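Local coordinates for protein JSC1_58120g3 ([Leptolyngbya] sp. JSC-1, PDB 6XHH) that probably senses far-red light as a cyanobacteriochrome, its GAF domain holding a linear tetrapyrrole (bilin) chromophore, at residues Ile40-Ile52 and Leu63-Gln77. Residues are numbered along the deposited sequence; the frame is centred on the assembly and turned at random.
Sequences IYKFREDYFGDFI and LVGSGWEDPYLNEHQ. With M1V (mesobiliverdin IX(alpha)), chain C.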
ATOM      1  N   ILE A  40       5.383  -3.609   2.033  1.00 12.94           N
ATOM      2  CA  ILE A  40       4.473  -4.742   2.010  1.00 12.58           C
ATOM      3  C   ILE A  40       4.214  -5.143   3.450  1.00 11.94           C
ATOM      4  O   ILE A  40       5.155  -5.390   4.219  1.00 13.36           O
ATOM      5  CB  ILE A  40       5.043  -5.917   1.195  1.00 11.33           C
ATOM      6  CG1 ILE A  40       5.153  -5.511  -0.279  1.00  9.77           C
ATOM      7  CG2 ILE A  40       4.154  -7.150   1.332  1.00 14.19           C
ATOM      8  CD1 ILE A  40       6.101  -6.397  -1.099  1.00 11.03           C
ATOM      9  N   TYR A  41       2.935  -5.190   3.811  1.00 10.98           N
ATOM     10  CA  TYR A  41       2.474  -5.426   5.169  1.00 12.81           C
ATOM     11  C   TYR A  41       1.538  -6.617   5.146  1.00 12.10           C
ATOM     12  O   TYR A  41       0.633  -6.688   4.303  1.00 11.81           O
ATOM     13  CB  TYR A  41       1.773  -4.167   5.677  1.00  9.24           C
ATOM     14  CG  TYR A  41       0.941  -4.215   6.937  1.00  9.43           C
ATOM     15  CD1 TYR A  41      -0.386  -4.620   6.890  1.00 12.15           C
ATOM     16  CD2 TYR A  41       1.434  -3.715   8.130  1.00 13.47           C
ATOM     17  CE1 TYR A  41      -1.191  -4.591   8.016  1.00 12.46           C
ATOM     18  CE2 TYR A  41       0.639  -3.678   9.279  1.00 11.21           C
ATOM     19  CZ  TYR A  41      -0.674  -4.115   9.204  1.00  9.32           C
ATOM     20  OH  TYR A  41      -1.459  -4.076  10.330  1.00 14.65           O
ATOM     21  N   LYS A  42       1.783  -7.566   6.039  1.00 12.32           N
ATOM     22  CA  LYS A  42       1.028  -8.807   6.083  1.00 12.31           C
ATOM     23  C   LYS A  42       0.041  -8.801   7.245  1.00 14.49           C
ATOM     24  O   LYS A  42       0.429  -8.560   8.394  1.00 13.10           O
ATOM     25  CB  LYS A  42       1.975  -9.998   6.207  1.00 13.58           C
ATOM     26  CG  LYS A  42       1.255 -11.324   6.346  1.00 15.34           C
ATOM     27  CD  LYS A  42       2.251 -12.477   6.347  1.00 14.52           C
ATOM     28  CE  LYS A  42       1.491 -13.797   6.352  1.00 19.60           C
ATOM     29  NZ  LYS A  42       2.354 -15.006   6.287  1.00 25.31           N
ATOM     30  N   PHE A  43      -1.220  -9.091   6.946  1.00 11.95           N
ATOM     31  CA  PHE A  43      -2.228  -9.215   7.989  1.00 14.59           C
ATOM     32  C   PHE A  43      -2.010 -10.467   8.833  1.00 13.74           C
ATOM     33  O   PHE A  43      -1.735 -11.554   8.314  1.00 15.36           O
ATOM     34  CB  PHE A  43      -3.625  -9.275   7.386  1.00 15.08           C
ATOM     35  CG  PHE A  43      -4.189  -7.946   6.999  1.00 11.80           C
ATOM     36  CD1 PHE A  43      -4.241  -6.895   7.898  1.00 13.14           C
ATOM     37  CD2 PHE A  43      -4.685  -7.763   5.712  1.00 11.74           C
ATOM     38  CE1 PHE A  43      -4.786  -5.669   7.516  1.00 12.41           C
ATOM     39  CE2 PHE A  43      -5.215  -6.542   5.315  1.00 11.41           C
ATOM     40  CZ  PHE A  43      -5.275  -5.498   6.226  1.00 12.02           C
ATOM     41  N   ARG A  44      -2.159 -10.309  10.142  1.00 16.21           N
ATOM     42  CA  ARG A  44      -2.374 -11.439  11.028  1.00 15.09           C
ATOM     43  C   ARG A  44      -3.824 -11.892  10.918  1.00 17.54           C
ATOM     44  O   ARG A  44      -4.635 -11.304  10.197  1.00 14.75           O
ATOM     45  CB  ARG A  44      -2.058 -11.064  12.474  1.00 17.14           C
ATOM     46  CG  ARG A  44      -0.759 -10.329  12.675  1.00 15.10           C
ATOM     47  CD  ARG A  44      -0.605  -9.942  14.136  1.00 18.12           C
ATOM     48  NE  ARG A  44       0.486  -8.992  14.301  1.00 16.17           N
ATOM     49  CZ  ARG A  44       0.624  -8.190  15.350  1.00 15.21           C
ATOM     50  NH1 ARG A  44      -0.274  -8.213  16.327  1.00 14.97           N
ATOM     51  NH2 ARG A  44       1.637  -7.342  15.396  1.00 19.71           N
ATOM     52  N   GLU A  45      -4.163 -12.944  11.666  1.00 14.65           N
ATOM     53  CA  GLU A  45      -5.510 -13.488  11.592  1.00 16.65           C
ATOM     54  C   GLU A  45      -6.564 -12.513  12.102  1.00 16.62           C
ATOM     55  O   GLU A  45      -7.740 -12.643  11.736  1.00 16.39           O
ATOM     56  CB  GLU A  45      -5.572 -14.800  12.375  1.00 17.43           C
ATOM     57  CG  GLU A  45      -4.979 -14.744  13.780  1.00 16.71           C
ATOM     58  CD  GLU A  45      -5.878 -14.013  14.770  1.00 17.63           C
ATOM     59  OE1 GLU A  45      -7.112 -14.115  14.620  1.00 15.92           O
ATOM     60  OE2 GLU A  45      -5.361 -13.327  15.681  1.00 15.99           O
ATOM     61  N   ASP A  46      -6.182 -11.560  12.949  1.00 13.53           N
ATOM     62  CA  ASP A  46      -7.135 -10.588  13.480  1.00 16.45           C
ATOM     63  C   ASP A  46      -7.093  -9.256  12.747  1.00 20.93           C
ATOM     64  O   ASP A  46      -7.723  -8.289  13.199  1.00 15.18           O
ATOM     65  CB  ASP A  46      -6.909 -10.366  14.982  1.00 15.74           C
ATOM     66  CG  ASP A  46      -5.480  -9.944  15.321  1.00 15.17           C
ATOM     67  OD1 ASP A  46      -4.659  -9.770  14.397  1.00 17.29           O
ATOM     68  OD2 ASP A  46      -5.172  -9.782  16.534  1.00 17.50           O
ATOM     69  N   TYR A  47      -6.380  -9.188  11.625  1.00 16.60           N
ATOM     70  CA  TYR A  47      -6.239  -8.001  10.791  1.00 13.93           C
ATOM     71  C   TYR A  47      -5.491  -6.880  11.497  1.00 12.41           C
ATOM     72  O   TYR A  47      -5.501  -5.746  11.015  1.00 14.29           O
ATOM     73  CB  TYR A  47      -7.592  -7.521  10.253  1.00 14.23           C
ATOM     74  CG  TYR A  47      -8.167  -8.560   9.303  1.00 15.63           C
ATOM     75  CD1 TYR A  47      -7.776  -8.612   7.970  1.00 16.48           C
ATOM     76  CD2 TYR A  47      -9.064  -9.525   9.760  1.00 14.45           C
ATOM     77  CE1 TYR A  47      -8.275  -9.585   7.110  1.00 20.20           C
ATOM     78  CE2 TYR A  47      -9.574 -10.492   8.903  1.00 17.87           C
ATOM     79  CZ  TYR A  47      -9.182 -10.518   7.585  1.00 21.79           C
ATOM     80  OH  TYR A  47      -9.694 -11.490   6.738  1.00 23.30           O
ATOM     81  N   PHE A  48      -4.839  -7.164  12.624  1.00 17.13           N
ATOM     82  CA  PHE A  48      -3.581  -6.498  12.915  1.00 12.14           C
ATOM     83  C   PHE A  48      -2.548  -6.987  11.897  1.00 10.44           C
ATOM     84  O   PHE A  48      -2.852  -7.793  11.015  1.00 14.84           O
ATOM     85  CB  PHE A  48      -3.135  -6.790  14.346  1.00 14.05           C
ATOM     86  CG  PHE A  48      -4.035  -6.204  15.401  1.00 13.77           C
ATOM     87  CD1 PHE A  48      -4.899  -5.155  15.117  1.00 15.80           C
ATOM     88  CD2 PHE A  48      -3.992  -6.701  16.700  1.00 15.63           C
ATOM     89  CE1 PHE A  48      -5.694  -4.605  16.117  1.00 14.95           C
ATOM     90  CE2 PHE A  48      -4.789  -6.165  17.696  1.00 17.32           C
ATOM     91  CZ  PHE A  48      -5.647  -5.124  17.411  1.00 14.86           C
ATOM     92  N   GLY A  49      -1.315  -6.511  11.982  1.00 13.93           N
ATOM     93  CA  GLY A  49      -0.379  -6.895  10.938  1.00 13.07           C
ATOM     94  C   GLY A  49       1.012  -6.352  11.180  1.00 13.20           C
ATOM     95  O   GLY A  49       1.255  -5.574  12.109  1.00 12.83           O
ATOM     96  N   ASP A  50       1.930  -6.784  10.316  1.00 13.59           N
ATOM     97  CA  ASP A  50       3.353  -6.518  10.473  1.00 12.05           C
ATOM     98  C   ASP A  50       3.980  -6.128   9.141  1.00 12.63           C
ATOM     99  O   ASP A  50       3.581  -6.617   8.082  1.00 13.64           O
ATOM    100  CB  ASP A  50       4.072  -7.749  11.042  1.00 15.51           C
ATOM    101  CG  ASP A  50       3.436  -8.234  12.329  1.00 19.34           C
ATOM    102  OD1 ASP A  50       3.823  -7.710  13.392  1.00 20.37           O
ATOM    103  OD2 ASP A  50       2.530  -9.099  12.274  1.00 19.96           O
ATOM    104  N   PHE A  51       4.954  -5.220   9.204  1.00 12.85           N
ATOM    105  CA  PHE A  51       5.715  -4.838   8.018  1.00 11.00           C
ATOM    106  C   PHE A  51       6.698  -5.951   7.637  1.00 15.39           C
ATOM    107  O   PHE A  51       7.587  -6.296   8.427  1.00 17.24           O
ATOM    108  CB  PHE A  51       6.472  -3.537   8.277  1.00 10.67           C
ATOM    109  CG  PHE A  51       5.589  -2.345   8.459  1.00 12.87           C
ATOM    110  CD1 PHE A  51       5.137  -1.629   7.357  1.00 13.34           C
ATOM    111  CD2 PHE A  51       5.208  -1.936   9.728  1.00 15.70           C
ATOM    112  CE1 PHE A  51       4.333  -0.518   7.523  1.00 16.72           C
ATOM    113  CE2 PHE A  51       4.383  -0.837   9.906  1.00 15.38           C
ATOM    114  CZ  PHE A  51       3.955  -0.116   8.808  1.00 15.17           C
ATOM    115  N   ILE A  52       6.576  -6.473   6.418  1.00 13.81           N
ATOM    116  CA  ILE A  52       7.410  -7.577   5.950  1.00 14.88           C
ATOM    117  C   ILE A  52       8.596  -7.094   5.128  1.00 16.06           C
ATOM    118  O   ILE A  52       9.712  -7.592   5.292  1.00 15.77           O
ATOM    119  CB  ILE A  52       6.555  -8.566   5.134  1.00 15.32           C
ATOM    120  CG1 ILE A  52       5.366  -9.021   5.964  1.00 13.98           C
ATOM    121  CG2 ILE A  52       7.408  -9.744   4.646  1.00 17.69           C
ATOM    122  CD1 ILE A  52       5.748  -9.670   7.250  1.00 18.06           C
ATOM    123  N   LEU A  63      10.812   0.242   9.054  1.00 15.73           N
ATOM    124  CA  LEU A  63       9.570  -0.280   9.612  1.00 15.85           C
ATOM    125  C   LEU A  63       9.521  -1.798   9.664  1.00 15.51           C
ATOM    126  O   LEU A  63       8.730  -2.347  10.442  1.00 14.77           O
ATOM    127  CB  LEU A  63       8.363   0.228   8.810  1.00 13.90           C
ATOM    128  CG  LEU A  63       8.342   1.749   8.691  1.00 15.30           C
ATOM    129  CD1 LEU A  63       7.057   2.149   7.992  1.00 17.29           C
ATOM    130  CD2 LEU A  63       8.465   2.414  10.054  1.00 18.84           C
ATOM    131  N   VAL A  64      10.329  -2.493   8.857  1.00 16.16           N
ATOM    132  CA  VAL A  64      10.298  -3.946   8.893  1.00 14.93           C
ATOM    133  C   VAL A  64      10.703  -4.411  10.285  1.00 18.62           C
ATOM    134  O   VAL A  64      11.619  -3.855  10.906  1.00 18.83           O
ATOM    135  CB  VAL A  64      11.204  -4.544   7.808  1.00 18.26           C
ATOM    136  CG1 VAL A  64      11.354  -6.048   8.012  1.00 17.77           C
ATOM    137  CG2 VAL A  64      10.615  -4.269   6.428  1.00 15.90           C
ATOM    138  N   GLY A  65      10.001  -5.432  10.785  1.00 21.17           N
ATOM    139  CA  GLY A  65      10.114  -5.872  12.154  1.00 24.51           C
ATOM    140  C   GLY A  65       9.008  -5.356  13.051  1.00 26.05           C
ATOM    141  O   GLY A  65       8.693  -5.996  14.061  1.00 34.82           O
ATOM    142  N   SER A  66       8.403  -4.236  12.691  1.00 18.13           N
ATOM    143  CA  SER A  66       7.422  -3.561  13.520  1.00 18.61           C
ATOM    144  C   SER A  66       6.013  -3.950  13.100  1.00 16.53           C
ATOM    145  O   SER A  66       5.765  -4.358  11.966  1.00 21.21           O
ATOM    146  CB  SER A  66       7.596  -2.039  13.426  1.00 17.68           C
ATOM    147  OG  SER A  66       8.810  -1.628  14.042  1.00 23.18           O
ATOM    148  N   GLY A  67       5.085  -3.817  14.038  1.00 16.73           N
ATOM    149  CA  GLY A  67       3.691  -4.057  13.737  1.00 17.61           C
ATOM    150  C   GLY A  67       2.850  -2.799  13.783  1.00 17.77           C
ATOM    151  O   GLY A  67       3.230  -1.789  14.388  1.00 18.25           O
ATOM    152  N   TRP A  68       1.693  -2.853  13.135  1.00 13.11           N
ATOM    153  CA  TRP A  68       0.653  -1.841  13.291  1.00 14.92           C
ATOM    154  C   TRP A  68      -0.625  -2.588  13.631  1.00 16.53           C
ATOM    155  O   TRP A  68      -1.133  -3.361  12.808  1.00 13.49           O
ATOM    156  CB  TRP A  68       0.512  -1.004  12.019  1.00 13.16           C
ATOM    157  CG  TRP A  68      -0.482   0.115  12.057  1.00 15.89           C
ATOM    158  CD1 TRP A  68      -1.435   0.363  13.004  1.00 18.86           C
ATOM    159  CD2 TRP A  68      -0.601   1.150  11.080  1.00 13.79           C
ATOM    160  NE1 TRP A  68      -2.148   1.503  12.668  1.00 15.15           N
ATOM    161  CE2 TRP A  68      -1.652   1.998  11.487  1.00 18.77           C
ATOM    162  CE3 TRP A  68       0.084   1.447   9.898  1.00 12.00           C
ATOM    163  CZ2 TRP A  68      -2.023   3.124  10.748  1.00 16.26           C
ATOM    164  CZ3 TRP A  68      -0.295   2.551   9.168  1.00 15.46           C
ATOM    165  CH2 TRP A  68      -1.330   3.369   9.588  1.00 11.23           C
ATOM    166  N   GLU A  69      -1.119  -2.389  14.854  1.00 13.58           N
ATOM    167  CA  GLU A  69      -2.341  -3.036  15.325  1.00 13.36           C
ATOM    168  C   GLU A  69      -3.468  -2.012  15.235  1.00 13.17           C
ATOM    169  O   GLU A  69      -3.809  -1.320  16.201  1.00 16.55           O
ATOM    170  CB  GLU A  69      -2.168  -3.582  16.746  1.00 12.47           C
ATOM    171  CG  GLU A  69      -0.987  -4.551  16.865  1.00 14.01           C
ATOM    172  CD  GLU A  69      -0.805  -5.108  18.258  1.00 19.53           C
ATOM    173  OE1 GLU A  69      -1.288  -4.478  19.225  1.00 20.45           O
ATOM    174  OE2 GLU A  69      -0.157  -6.165  18.383  1.00 17.66           O
ATOM    175  N   ASP A  70      -4.066  -1.924  14.049  1.00 13.73           N
ATOM    176  CA  ASP A  70      -5.082  -0.911  13.820  1.00 14.02           C
ATOM    177  C   ASP A  70      -6.421  -1.392  14.354  1.00 14.62           C
ATOM    178  O   ASP A  70      -6.965  -2.374  13.839  1.00 14.74           O
ATOM    179  CB  ASP A  70      -5.205  -0.573  12.344  1.00 12.54           C
ATOM    180  CG  ASP A  70      -6.126   0.612  12.110  1.00 13.53           C
ATOM    181  OD1 ASP A  70      -7.343   0.462  12.348  1.00 14.35           O
ATOM    182  OD2 ASP A  70      -5.635   1.672  11.685  1.00 12.03           O
ATOM    183  N   PRO A  71      -6.996  -0.722  15.359  1.00 15.49           N
ATOM    184  CA  PRO A  71      -8.245  -1.213  15.959  1.00 19.71           C
ATOM    185  C   PRO A  71      -9.416  -1.189  15.007  1.00 18.17           C
ATOM    186  O   PRO A  71     -10.311  -2.034  15.123  1.00 18.08           O
ATOM    187  CB  PRO A  71      -8.474  -0.248  17.136  1.00 18.47           C
ATOM    188  CG  PRO A  71      -7.190   0.431  17.365  1.00 21.27           C
ATOM    189  CD  PRO A  71      -6.502   0.489  16.034  1.00 16.97           C
ATOM    190  N   TYR A  72      -9.445  -0.226  14.087  1.00 13.21           N
ATOM    191  CA  TYR A  72     -10.519  -0.162  13.106  1.00 15.84           C
ATOM    192  C   TYR A  72     -10.450  -1.337  12.143  1.00 14.67           C
ATOM    193  O   TYR A  72     -11.467  -1.970  11.847  1.00 14.40           O
ATOM    194  CB  TYR A  72     -10.445   1.161  12.346  1.00 13.94           C
ATOM    195  CG  TYR A  72     -11.554   1.349  11.345  1.00 15.58           C
ATOM    196  CD1 TYR A  72     -11.403   0.953  10.025  1.00 14.65           C
ATOM    197  CD2 TYR A  72     -12.753   1.932  11.721  1.00 15.13           C
ATOM    198  CE1 TYR A  72     -12.432   1.120   9.106  1.00 13.89           C
ATOM    199  CE2 TYR A  72     -13.788   2.103  10.806  1.00 15.58           C
ATOM    200  CZ  TYR A  72     -13.613   1.698   9.494  1.00 15.01           C
ATOM    201  OH  TYR A  72     -14.615   1.844   8.561  1.00 20.90           O
ATOM    202  N   LEU A  73      -9.262  -1.612  11.607  1.00 14.95           N
ATOM    203  CA  LEU A  73      -9.107  -2.760  10.717  1.00 13.28           C
ATOM    204  C   LEU A  73      -9.447  -4.070  11.427  1.00 14.48           C
ATOM    205  O   LEU A  73      -9.967  -5.003  10.798  1.00 15.62           O
ATOM    206  CB  LEU A  73      -7.680  -2.798  10.152  1.00 14.86           C
ATOM    207  CG  LEU A  73      -7.280  -1.664   9.190  1.00 12.95           C
ATOM    208  CD1 LEU A  73      -5.942  -1.916   8.559  1.00 13.14           C
ATOM    209  CD2 LEU A  73      -8.323  -1.451   8.100  1.00 16.60           C
ATOM    210  N   ASN A  74      -9.173  -4.157  12.729  1.00 14.81           N
ATOM    211  CA  ASN A  74      -9.528  -5.359  13.480  1.00 14.44           C
ATOM    212  C   ASN A  74     -11.040  -5.477  13.625  1.00 22.61           C
ATOM    213  O   ASN A  74     -11.623  -6.527  13.329  1.00 19.23           O
ATOM    214  CB  ASN A  74      -8.845  -5.321  14.850  1.00 17.90           C
ATOM    215  CG  ASN A  74      -9.336  -6.414  15.799  1.00 20.71           C
ATOM    216  OD1 ASN A  74      -9.877  -6.124  16.868  1.00 24.52           O
ATOM    217  ND2 ASN A  74      -9.111  -7.661  15.433  1.00 16.36           N
ATOM    218  N   GLU A  75     -11.697  -4.392  14.044  1.00 16.39           N
ATOM    219  CA  GLU A  75     -13.129  -4.462  14.306  1.00 14.45           C
ATOM    220  C   GLU A  75     -13.920  -4.678  13.029  1.00 22.22           C
ATOM    221  O   GLU A  75     -14.985  -5.303  13.065  1.00 24.67           O
ATOM    222  CB  GLU A  75     -13.610  -3.203  15.024  1.00 23.42           C
ATOM    223  CG  GLU A  75     -15.018  -3.349  15.613  1.00 27.88           C
ATOM    224  CD  GLU A  75     -15.053  -4.176  16.896  1.00 35.85           C
ATOM    225  OE1 GLU A  75     -14.013  -4.752  17.279  1.00 39.89           O
ATOM    226  OE2 GLU A  75     -16.129  -4.251  17.528  1.00 43.76           O
ATOM    227  N   HIS A  76     -13.417  -4.193  11.895  1.00 17.51           N
ATOM    228  CA  HIS A  76     -14.106  -4.348  10.621  1.00 14.32           C
ATOM    229  C   HIS A  76     -13.464  -5.420   9.737  1.00 16.67           C
ATOM    230  O   HIS A  76     -13.725  -5.453   8.532  1.00 20.13           O
ATOM    231  CB  HIS A  76     -14.186  -3.005   9.891  1.00 13.03           C
ATOM    232  CG  HIS A  76     -14.887  -1.943  10.683  1.00 18.56           C
ATOM    233  ND1 HIS A  76     -16.253  -1.761  10.626  1.00 33.54           N
ATOM    234  CD2 HIS A  76     -14.425  -1.038  11.577  1.00 18.69           C
ATOM    235  CE1 HIS A  76     -16.597  -0.774  11.433  1.00 31.59           C
ATOM    236  NE2 HIS A  76     -15.508  -0.322  12.025  1.00 23.86           N
ATOM    237  N   GLN A  77     -12.623  -6.280  10.326  1.00 18.27           N
ATOM    238  CA  GLN A  77     -12.039  -7.447   9.654  0.52 18.46           C
ATOM    239  C   GLN A  77     -11.446  -7.076   8.294  1.00 19.16           C
ATOM    240  O   GLN A  77     -11.687  -7.731   7.275  1.00 20.72           O
ATOM    241  CB  GLN A  77     -13.073  -8.568   9.527  0.52 20.52           C
ATOM    242  CG  GLN A  77     -13.569  -9.097  10.876  0.52 23.44           C
ATOM    243  CD  GLN A  77     -12.551  -9.979  11.585  0.52 23.95           C
ATOM    244  OE1 GLN A  77     -12.535 -11.197  11.405  0.52 29.02           O
ATOM    245  NE2 GLN A  77     -11.701  -9.368  12.401  0.52 19.20           N
TER
HETATM  246  OA  M1V C 801      -3.785   2.688  14.794  1.00 14.52           O
HETATM  247  C1A M1V C 801      -4.885   3.182  14.991  1.00 15.63           C
HETATM  248  NA  M1V C 801      -5.817   3.340  14.043  1.00 16.23           N
HETATM  249  C2A M1V C 801      -5.365   3.652  16.230  1.00 16.52           C
HETATM  250  CMA M1V C 801      -4.605   3.645  17.536  1.00 18.45           C
HETATM  251  C3A M1V C 801      -6.658   4.131  16.035  1.00 16.14           C
HETATM  252  CAA M1V C 801      -7.559   4.731  17.046  1.00 18.55           C
HETATM  253  CBA M1V C 801      -8.844   3.921  17.233  1.00 17.88           C
HETATM  254  C4A M1V C 801      -6.956   3.932  14.599  1.00 14.35           C
HETATM  255  CHA M1V C 801      -8.144   4.258  14.002  1.00 15.67           C
HETATM  256  C1B M1V C 801      -8.585   4.112  12.612  1.00 14.86           C
HETATM  257  C2B M1V C 801      -9.855   4.582  12.187  1.00 12.92           C
HETATM  258  CMB M1V C 801     -10.873   5.284  13.053  1.00 15.39           C
HETATM  259  C3B M1V C 801      -9.973   4.299  10.859  1.00 12.72           C
HETATM  260  CAB M1V C 801     -11.159   4.624   9.970  1.00 15.82           C
HETATM  261  CBB M1V C 801     -10.809   5.787   9.025  1.00 15.66           C
HETATM  262  CGB M1V C 801     -10.658   7.076   9.803  1.00 14.25           C
HETATM  263  O2B M1V C 801     -11.662   7.603  10.340  1.00 19.62           O
HETATM  264  O1B M1V C 801      -9.547   7.639   9.924  1.00 14.32           O
HETATM  265  NB  M1V C 801      -7.965   3.552  11.561  1.00 15.25           N
HETATM  266  C4B M1V C 801      -8.767   3.639  10.478  1.00 12.09           C
HETATM  267  CHB M1V C 801      -8.557   3.192   9.164  1.00 12.54           C
HETATM  268  C1C M1V C 801      -7.415   2.714   8.506  1.00 13.14           C
HETATM  269  C2C M1V C 801      -7.338   2.617   7.110  1.00 12.69           C
HETATM  270  CAC M1V C 801      -8.474   2.928   6.160  1.00 14.71           C
HETATM  271  CBC M1V C 801      -9.331   1.632   6.187  1.00 17.53           C
HETATM  272  CGC M1V C 801     -10.763   1.780   5.692  1.00 17.38           C
HETATM  273  O2C M1V C 801     -11.182   2.879   5.263  1.00 21.72           O
HETATM  274  O1C M1V C 801     -11.554   0.804   5.715  1.00 20.38           O
HETATM  275  C3C M1V C 801      -6.077   2.109   6.803  1.00 13.68           C
HETATM  276  CMC M1V C 801      -5.574   1.845   5.411  1.00 13.43           C
HETATM  277  NC  M1V C 801      -6.214   2.301   9.041  1.00 13.22           N
HETATM  278  C4C M1V C 801      -5.381   1.930   8.017  1.00 13.63           C
HETATM  279  CHC M1V C 801      -4.080   1.432   8.318  1.00 15.11           C
HETATM  280  C1D M1V C 801      -3.010   1.169   7.499  1.00 11.62           C
HETATM  281  C2D M1V C 801      -2.138   0.051   7.609  1.00 16.07           C
HETATM  282  CMD M1V C 801      -2.269  -1.070   8.610  1.00 13.51           C
HETATM  283  ND  M1V C 801      -2.546   1.977   6.470  1.00 11.55           N
HETATM  284  C4D M1V C 801      -1.457   1.390   5.930  1.00 13.78           C
HETATM  285  OD  M1V C 801      -0.824   1.879   4.993  1.00 14.37           O
HETATM  286  C3D M1V C 801      -1.193   0.173   6.638  1.00 14.63           C
HETATM  287  CAD M1V C 801      -0.085  -0.810   6.354  1.00 14.22           C
HETATM  288  CBD M1V C 801       1.223  -0.253   6.870  1.00 16.03           C
HETATM  289  O   HOH W   1       2.485  -5.334  17.302  1.00 24.82           O
HETATM  290  O   HOH W   2      -3.958  -3.461  11.550  1.00 13.91           O
HETATM  291  O   HOH W   3       6.265  -7.401  14.032  1.00 28.64           O
HETATM  292  O   HOH W   4       7.601  -7.115  10.971  1.00 28.42           O
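Residues 67-68, a short, weakly bonded edge strand, run antiparallel to 49-51, with Ser66 just ahead of them: Phe51 N donates to Ser66 O (3.0 Å) and Trp68 N to Gly49 O (2.9 Å), with Asp50 and Gly67 forming a non-hydrogen-bonded pair. Glycine suits position 67, where a CB would clash with Arg44 NH2 and crowd Asp50 OD1 and Gly49 O. Arg44, its chain extended, centres a salt-bridge network: NE and NH2 hold Asp50 side-on, and NH1 meets Glu69 OE2 on its anti side (2.9 Å, 167°). Glu69 also lays its CB over the centre of the Phe48 ring, a CH-pi contact. Asn74 ND2 reaches a lone pair of Asp46 O (2.7 Å), tying helix 71-75 to turn 44-47. This edge of the GAF-domain sheet walls the bilin pocket. Phe51 takes Leu63 CB over one ring face, while its CE1 nears bilin CBD. Tyr41 OH donates to Trp68 O (2.6 Å) in the carbonyl plane, one ring face against ring D substituents CAD and CMD. A chi1 of -177° swings the Trp68 indole onto ring D, while NE1 bonds OA of ring A (2.9 Å); an alanine here would probably leave OA without this donor and ring D without the indole packed on it. Asp70 OD2 accepts from bilin NA and NB, as OD1 caps the helix at Leu73 N.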